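Local coordinates for protein CCMAN5 (Cellulosimicrobium cellulans, PDB 2XSG) that hydrolyses alpha-mannosidic bonds as a calcium-binding family 92 glycosidase, and enables mannose-6-phosphate modification of yeast-made human lysosomal enzymes, at residues S605-K617 with D712-A724. Residues are numbered along the deposited sequence; the frame is centred on the assembly and turned at random.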
ATOM      1  N   SER A 605     -14.635  21.999  13.128  1.00  6.01           N
ATOM      2  CA  SER A 605     -15.886  21.530  12.495  1.00  5.46           C
ATOM      3  C   SER A 605     -15.702  21.252  10.993  1.00  5.19           C
ATOM      4  O   SER A 605     -16.289  20.313  10.465  1.00  5.02           O
ATOM      5  CB  SER A 605     -17.074  22.476  12.782  1.00  5.97           C
ATOM      6  OG  SER A 605     -16.992  23.716  12.092  1.00  6.46           O
ATOM      7  N   LEU A 606     -14.857  22.042  10.324  1.00  4.98           N
ATOM      8  CA  LEU A 606     -14.629  21.876   8.888  1.00  4.96           C
ATOM      9  C   LEU A 606     -13.816  20.621   8.579  1.00  4.52           C
ATOM     10  O   LEU A 606     -14.027  19.979   7.555  1.00  5.16           O
ATOM     11  CB  LEU A 606     -13.970  23.121   8.269  1.00  4.67           C
ATOM     12  CG  LEU A 606     -14.796  24.427   8.214  1.00  4.80           C
ATOM     13  CD1 LEU A 606     -13.941  25.530   7.639  1.00  3.52           C
ATOM     14  CD2 LEU A 606     -16.099  24.273   7.398  1.00  5.91           C
ATOM     15  N   THR A 607     -12.896  20.278   9.471  1.00  4.43           N
ATOM     16  CA  THR A 607     -12.148  19.023   9.386  1.00  4.57           C
ATOM     17  C   THR A 607     -13.129  17.851   9.486  1.00  5.01           C
ATOM     18  O   THR A 607     -13.119  16.940   8.651  1.00  4.68           O
ATOM     19  CB  THR A 607     -11.023  18.970  10.454  1.00  4.83           C
ATOM     20  OG1 THR A 607      -9.889  19.709   9.978  1.00  5.03           O
ATOM     21  CG2 THR A 607     -10.572  17.519  10.755  1.00  4.07           C
ATOM     22  N   GLN A 608     -14.022  17.919  10.468  1.00  4.69           N
ATOM     23  CA  GLN A 608     -15.047  16.894  10.643  1.00  5.02           C
ATOM     24  C   GLN A 608     -15.904  16.733   9.401  1.00  4.82           C
ATOM     25  O   GLN A 608     -16.129  15.610   8.942  1.00  4.26           O
ATOM     26  CB  GLN A 608     -15.922  17.224  11.852  1.00  5.08           C
ATOM     27  CG  GLN A 608     -15.147  17.171  13.153  1.00  4.56           C
ATOM     28  CD  GLN A 608     -15.642  18.178  14.175  1.00  6.69           C
ATOM     29  OE1 GLN A 608     -16.844  18.445  14.279  1.00  7.39           O
ATOM     30  NE2 GLN A 608     -14.717  18.737  14.935  1.00  6.42           N
ATOM     31  N   LYS A 609     -16.369  17.852   8.852  1.00  5.18           N
ATOM     32  CA  LYS A 609     -17.168  17.825   7.626  1.00  5.44           C
ATOM     33  C   LYS A 609     -16.424  17.144   6.488  1.00  5.14           C
ATOM     34  O   LYS A 609     -16.949  16.216   5.854  1.00  5.18           O
ATOM     35  CB  LYS A 609     -17.572  19.241   7.190  1.00  5.41           C
ATOM     36  CG  LYS A 609     -18.527  19.264   5.974  1.00  7.16           C
ATOM     37  CD  LYS A 609     -18.817  20.684   5.421  1.00  6.45           C
ATOM     38  CE  LYS A 609     -17.541  21.315   4.852  1.00  8.21           C
ATOM     39  NZ  LYS A 609     -17.796  22.593   4.142  1.00  5.68           N
ATOM     40  N   TRP A 610     -15.207  17.609   6.231  1.00  4.82           N
ATOM     41  CA  TRP A 610     -14.426  17.119   5.098  1.00  5.42           C
ATOM     42  C   TRP A 610     -13.983  15.681   5.235  1.00  5.90           C
ATOM     43  O   TRP A 610     -13.978  14.943   4.240  1.00  6.04           O
ATOM     44  CB  TRP A 610     -13.234  18.045   4.810  1.00  5.65           C
ATOM     45  CG  TRP A 610     -13.709  19.271   4.096  1.00  6.25           C
ATOM     46  CD1 TRP A 610     -13.757  20.555   4.585  1.00  5.94           C
ATOM     47  CD2 TRP A 610     -14.280  19.316   2.780  1.00  5.38           C
ATOM     48  NE1 TRP A 610     -14.297  21.394   3.632  1.00  6.23           N
ATOM     49  CE2 TRP A 610     -14.619  20.659   2.517  1.00  5.00           C
ATOM     50  CE3 TRP A 610     -14.502  18.349   1.780  1.00  6.60           C
ATOM     51  CZ2 TRP A 610     -15.181  21.061   1.306  1.00  6.75           C
ATOM     52  CZ3 TRP A 610     -15.066  18.749   0.578  1.00  6.73           C
ATOM     53  CH2 TRP A 610     -15.397  20.094   0.351  1.00  7.78           C
ATOM     54  N   ALA A 611     -13.626  15.280   6.458  1.00  5.88           N
ATOM     55  CA  ALA A 611     -13.297  13.877   6.741  1.00  6.31           C
ATOM     56  C   ALA A 611     -14.486  12.963   6.442  1.00  6.41           C
ATOM     57  O   ALA A 611     -14.351  11.984   5.701  1.00  6.48           O
ATOM     58  CB  ALA A 611     -12.821  13.696   8.172  1.00  6.74           C
ATOM     59  N   ARG A 612     -15.655  13.293   6.983  1.00  5.48           N
ATOM     60  CA  ARG A 612     -16.836  12.488   6.703  1.00  5.71           C
ATOM     61  C   ARG A 612     -17.195  12.502   5.207  1.00  5.40           C
ATOM     62  O   ARG A 612     -17.568  11.462   4.653  1.00  5.68           O
ATOM     63  CB  ARG A 612     -18.026  12.914   7.579  1.00  5.10           C
ATOM     64  CG  ARG A 612     -19.259  12.026   7.439  1.00  5.41           C
ATOM     65  CD  ARG A 612     -19.073  10.636   8.027  1.00  6.48           C
ATOM     66  NE  ARG A 612     -20.133   9.703   7.619  1.00  6.21           N
ATOM     67  CZ  ARG A 612     -20.905   9.008   8.457  1.00  5.90           C
ATOM     68  NH1 ARG A 612     -20.744   9.105   9.772  1.00  5.14           N
ATOM     69  NH2 ARG A 612     -21.825   8.171   7.975  1.00  6.21           N
ATOM     70  N   ALA A 613     -17.046  13.659   4.557  1.00  4.76           N
ATOM     71  CA  ALA A 613     -17.457  13.834   3.148  1.00  4.20           C
ATOM     72  C   ALA A 613     -16.573  13.087   2.139  1.00  4.35           C
ATOM     73  O   ALA A 613     -17.068  12.327   1.283  1.00  3.50           O
ATOM     74  CB  ALA A 613     -17.526  15.336   2.793  1.00  4.39           C
ATOM     75  N   ILE A 614     -15.265  13.310   2.236  1.00  4.20           N
ATOM     76  CA  ILE A 614     -14.307  12.677   1.322  1.00  4.67           C
ATOM     77  C   ILE A 614     -14.425  11.160   1.396  1.00  4.51           C
ATOM     78  O   ILE A 614     -14.390  10.476   0.375  1.00  4.71           O
ATOM     79  CB  ILE A 614     -12.843  13.134   1.607  1.00  4.65           C
ATOM     80  CG1 ILE A 614     -12.676  14.629   1.293  1.00  4.93           C
ATOM     81  CG2 ILE A 614     -11.806  12.340   0.728  1.00  4.94           C
ATOM     82  CD1 ILE A 614     -11.440  15.280   1.943  1.00  4.56           C
ATOM     83  N   TYR A 615     -14.569  10.631   2.601  1.00  4.36           N
ATOM     84  CA  TYR A 615     -14.474   9.173   2.778  1.00  4.85           C
ATOM     85  C   TYR A 615     -15.810   8.432   2.702  1.00  4.88           C
ATOM     86  O   TYR A 615     -15.823   7.231   2.456  1.00  4.85           O
ATOM     87  CB  TYR A 615     -13.742   8.820   4.072  1.00  4.49           C
ATOM     88  CG  TYR A 615     -12.294   9.209   4.033  1.00  4.42           C
ATOM     89  CD1 TYR A 615     -11.352   8.364   3.456  1.00  2.73           C
ATOM     90  CD2 TYR A 615     -11.868  10.433   4.558  1.00  3.36           C
ATOM     91  CE1 TYR A 615     -10.018   8.709   3.395  1.00  3.05           C
ATOM     92  CE2 TYR A 615     -10.529  10.797   4.510  1.00  5.84           C
ATOM     93  CZ  TYR A 615      -9.600   9.922   3.927  1.00  4.73           C
ATOM     94  OH  TYR A 615      -8.268  10.270   3.877  1.00  2.80           O
ATOM     95  N   THR A 616     -16.928   9.135   2.903  1.00  4.35           N
ATOM     96  CA  THR A 616     -18.216   8.430   2.959  1.00  4.62           C
ATOM     97  C   THR A 616     -19.333   9.045   2.118  1.00  4.83           C
ATOM     98  O   THR A 616     -20.424   8.492   2.087  1.00  4.84           O
ATOM     99  CB  THR A 616     -18.746   8.247   4.390  1.00  3.73           C
ATOM    100  OG1 THR A 616     -19.290   9.482   4.867  1.00  3.10           O
ATOM    101  CG2 THR A 616     -17.657   7.780   5.330  1.00  4.12           C
ATOM    102  N   LYS A 617     -19.052  10.160   1.444  1.00  4.97           N
ATOM    103  CA  LYS A 617     -20.049  10.885   0.653  1.00  6.36           C
ATOM    104  C   LYS A 617     -19.485  11.247  -0.733  1.00  6.86           C
ATOM    105  O   LYS A 617     -18.371  10.851  -1.077  1.00  7.32           O
ATOM    106  CB  LYS A 617     -20.479  12.160   1.396  1.00  5.97           C
ATOM    107  CG  LYS A 617     -21.078  11.919   2.784  1.00  6.46           C
ATOM    108  CD  LYS A 617     -21.392  13.243   3.474  1.00  5.11           C
ATOM    109  CE  LYS A 617     -22.066  13.042   4.815  1.00  5.34           C
ATOM    110  NZ  LYS A 617     -23.438  12.475   4.696  1.00  6.95           N
ATOM    111  N   ASP A 712     -21.388   9.072  20.005  1.00  9.40           N
ATOM    112  CA  ASP A 712     -22.762   8.933  20.450  1.00 10.03           C
ATOM    113  C   ASP A 712     -23.688   9.739  19.559  1.00  8.57           C
ATOM    114  O   ASP A 712     -23.466  10.914  19.335  1.00  8.72           O
ATOM    115  CB  ASP A 712     -22.877   9.331  21.920  1.00 11.13           C
ATOM    116  CG  ASP A 712     -22.311   8.266  22.842  1.00 16.28           C
ATOM    117  OD1 ASP A 712     -21.194   8.448  23.396  1.00 20.17           O
ATOM    118  OD2 ASP A 712     -22.983   7.217  22.991  1.00 22.65           O
ATOM    119  N   GLY A 713     -24.699   9.081  19.003  1.00  7.53           N
ATOM    120  CA  GLY A 713     -25.592   9.747  18.064  1.00  7.18           C
ATOM    121  C   GLY A 713     -25.052   9.997  16.656  1.00  6.48           C
ATOM    122  O   GLY A 713     -25.690  10.692  15.886  1.00  6.92           O
ATOM    123  N   VAL A 714     -23.904   9.428  16.295  1.00  5.92           N
ATOM    124  CA  VAL A 714     -23.376   9.583  14.924  1.00  5.21           C
ATOM    125  C   VAL A 714     -24.372   9.060  13.884  1.00  5.28           C
ATOM    126  O   VAL A 714     -25.017   8.039  14.095  1.00  5.21           O
ATOM    127  CB  VAL A 714     -22.004   8.875  14.727  1.00  5.13           C
ATOM    128  CG1 VAL A 714     -22.157   7.350  14.721  1.00  4.64           C
ATOM    129  CG2 VAL A 714     -21.309   9.360  13.442  1.00  3.22           C
ATOM    130  N   SER A 715     -24.487   9.761  12.764  1.00  5.05           N
ATOM    131  CA  SER A 715     -25.302   9.295  11.646  1.00  5.75           C
ATOM    132  C   SER A 715     -24.699   9.852  10.380  1.00  6.29           C
ATOM    133  O   SER A 715     -23.664  10.535  10.444  1.00  6.39           O
ATOM    134  CB  SER A 715     -26.746   9.795  11.792  1.00  6.05           C
ATOM    135  OG  SER A 715     -26.807  11.151  11.443  1.00  5.95           O
ATOM    136  N   GLU A 716     -25.343   9.588   9.243  1.00  6.64           N
ATOM    137  CA  GLU A 716     -24.924  10.173   7.971  1.00  7.40           C
ATOM    138  C   GLU A 716     -25.005  11.691   8.003  1.00  7.35           C
ATOM    139  O   GLU A 716     -24.306  12.369   7.267  1.00  7.19           O
ATOM    140  CB  GLU A 716     -25.727   9.599   6.793  1.00  7.82           C
ATOM    141  CG  GLU A 716     -25.276   8.202   6.384  1.00  9.11           C
ATOM    142  CD  GLU A 716     -26.039   7.655   5.171  1.00 10.92           C
ATOM    143  OE1 GLU A 716     -27.247   7.927   5.035  1.00  9.58           O
ATOM    144  OE2 GLU A 716     -25.424   6.934   4.368  1.00 12.05           O
ATOM    145  N   ASP A 717     -25.843  12.223   8.882  1.00  7.91           N
ATOM    146  CA  ASP A 717     -26.051  13.657   8.971  1.00  7.77           C
ATOM    147  C   ASP A 717     -25.366  14.215  10.205  1.00  7.01           C
ATOM    148  O   ASP A 717     -24.974  15.381  10.227  1.00  7.40           O
ATOM    149  CB  ASP A 717     -27.552  13.982   9.028  1.00  8.17           C
ATOM    150  CG  ASP A 717     -28.281  13.665   7.727  1.00 10.84           C
ATOM    151  OD1 ASP A 717     -27.834  14.107   6.649  1.00 10.92           O
ATOM    152  OD2 ASP A 717     -29.330  12.989   7.794  1.00 13.87           O
ATOM    153  N   ALA A 718     -25.236  13.394  11.236  1.00  6.05           N
ATOM    154  CA  ALA A 718     -24.642  13.842  12.492  1.00  5.28           C
ATOM    155  C   ALA A 718     -23.160  13.478  12.545  1.00  4.70           C
ATOM    156  O   ALA A 718     -22.757  12.533  13.224  1.00  4.04           O
ATOM    157  CB  ALA A 718     -25.405  13.277  13.703  1.00  5.44           C
ATOM    158  N   PHE A 719     -22.351  14.259  11.839  1.00  4.10           N
ATOM    159  CA  PHE A 719     -20.921  13.977  11.717  1.00  3.86           C
ATOM    160  C   PHE A 719     -20.035  15.057  12.359  1.00  3.97           C
ATOM    161  O   PHE A 719     -18.821  15.055  12.173  1.00  3.75           O
ATOM    162  CB  PHE A 719     -20.554  13.757  10.237  1.00  3.22           C
ATOM    163  CG  PHE A 719     -21.020  14.856   9.327  1.00  3.95           C
ATOM    164  CD1 PHE A 719     -20.340  16.069   9.275  1.00  4.35           C
ATOM    165  CD2 PHE A 719     -22.152  14.684   8.522  1.00  3.62           C
ATOM    166  CE1 PHE A 719     -20.778  17.098   8.439  1.00  5.28           C
ATOM    167  CE2 PHE A 719     -22.587  15.695   7.683  1.00  4.96           C
ATOM    168  CZ  PHE A 719     -21.904  16.910   7.642  1.00  5.74           C
ATOM    169  N   TYR A 720     -20.651  15.992  13.085  1.00  4.67           N
ATOM    170  CA  TYR A 720     -19.918  17.068  13.779  1.00  5.07           C
ATOM    171  C   TYR A 720     -19.830  16.725  15.251  1.00  5.55           C
ATOM    172  O   TYR A 720     -20.814  16.269  15.851  1.00  5.52           O
ATOM    173  CB  TYR A 720     -20.636  18.418  13.663  1.00  5.24           C
ATOM    174  CG  TYR A 720     -20.705  19.044  12.278  1.00  6.67           C
ATOM    175  CD1 TYR A 720     -19.580  19.622  11.702  1.00  6.37           C
ATOM    176  CD2 TYR A 720     -21.902  19.086  11.569  1.00  7.96           C
ATOM    177  CE1 TYR A 720     -19.630  20.193  10.463  1.00  6.51           C
ATOM    178  CE2 TYR A 720     -21.969  19.670  10.301  1.00  7.73           C
ATOM    179  CZ  TYR A 720     -20.818  20.236   9.765  1.00  8.26           C
ATOM    180  OH  TYR A 720     -20.833  20.824   8.520  1.00  7.74           O
ATOM    181  N   VAL A 721     -18.655  16.945  15.841  1.00  5.85           N
ATOM    182  CA  VAL A 721     -18.460  16.731  17.275  1.00  6.16           C
ATOM    183  C   VAL A 721     -19.086  17.895  18.044  1.00  7.12           C
ATOM    184  O   VAL A 721     -18.880  19.038  17.683  1.00  6.45           O
ATOM    185  CB  VAL A 721     -16.971  16.562  17.625  1.00  6.12           C
ATOM    186  CG1 VAL A 721     -16.770  16.463  19.133  1.00  5.73           C
ATOM    187  CG2 VAL A 721     -16.403  15.326  16.908  1.00  5.10           C
ATOM    188  N   GLN A 722     -19.892  17.585  19.064  1.00  8.00           N
ATOM    189  CA  GLN A 722     -20.542  18.612  19.894  1.00  8.68           C
ATOM    190  C   GLN A 722     -19.809  18.787  21.214  1.00  8.92           C
ATOM    191  O   GLN A 722     -19.772  19.878  21.766  1.00  8.96           O
ATOM    192  CB  GLN A 722     -22.005  18.242  20.184  1.00  8.57           C
ATOM    193  CG  GLN A 722     -22.810  17.899  18.949  1.00  9.81           C
ATOM    194  CD  GLN A 722     -22.872  19.046  17.928  1.00 12.18           C
ATOM    195  OE1 GLN A 722     -22.399  18.914  16.785  1.00 13.94           O
ATOM    196  NE2 GLN A 722     -23.462  20.162  18.329  1.00  8.05           N
ATOM    197  N   SER A 723     -19.260  17.690  21.726  1.00  9.09           N
ATOM    198  CA  SER A 723     -18.508  17.692  22.973  1.00  9.44           C
ATOM    199  C   SER A 723     -17.771  16.371  23.039  1.00  9.01           C
ATOM    200  O   SER A 723     -18.053  15.469  22.237  1.00  9.05           O
ATOM    201  CB  SER A 723     -19.436  17.848  24.186  1.00  8.98           C
ATOM    202  OG  SER A 723     -20.061  16.618  24.490  1.00 11.30           O
ATOM    203  N   ALA A 724     -16.831  16.252  23.979  1.00  8.69           N
ATOM    204  CA  ALA A 724     -16.032  15.021  24.111  1.00  8.65           C
ATOM    205  C   ALA A 724     -15.584  14.788  25.536  1.00  8.45           C
ATOM    206  O   ALA A 724     -15.464  15.743  26.306  1.00  8.73           O
ATOM    207  CB  ALA A 724     -14.825  15.081  23.182  1.00  8.14           C
TER
HETATM  208  O   HOH W   1     -18.179  20.584  15.341  1.00  5.49           O
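Gln608 OE1 accepts from the backbone of Val721, with Val721 N at 2.8 Å and an N-H...O angle of 158°. The donor lies above the amide carbonyl plane. A water also reaches OE1 and Val721 O, and OE1 sits at the edge of the Tyr720 ring. Helix 605-616 is thus tied to the start of strand 720-724, which it crosses at 140°.

Phe719 fills the next part of the interface. Its CB packs on Arg612 CG at 3.5 Å. Its CG stands between the backbone N and the carbonyl carbon (chi1 52°), which puts the ring among Lys609, Arg612 and Lys617, with CE1 near Lys609 CA and CE2 near Lys617 CE. CE1 also lies over one face of the Tyr720 ring. Tyr720 brings CE1 edge-on to the backbone O of Ser605, 3.3 Å away. The Tyr720 OH lies beside the methylenes of Lys609, whose NZ forms a salt bridge with Glu573.

Arg612 bends at chi2 against the 714-716 loop. Ser715 O and Glu716 CA lie over one guanidinium face, while Val714 CG2 meets its edge. Arg612 NE donates to Thr616 OG1 at 2.9 Å, and NH1 bonds to Thr301 OG1. A leucine here would probably cost Thr616 OG1 and Thr301 OG1 the NE and NH1 donors, and take the flat group away from Ser715 O and Glu716 CA.

At the far end, Lys617 NZ donates to Glu716 O at 2.7 Å. Ser715 OG accepts from Asp717 N in an ST turn and from Ala718 N in an ST motif, bracing this turn. The contact joins helix 604-616 to the mixed sheet that holds strands 720-726 and 746-752, both within the family 92 catalytic region. Gln608 on the helix and Lys617 just after it each bond to a backbone atom, so these bonds depend on the path of the 714-721 backbone and not on its side chains.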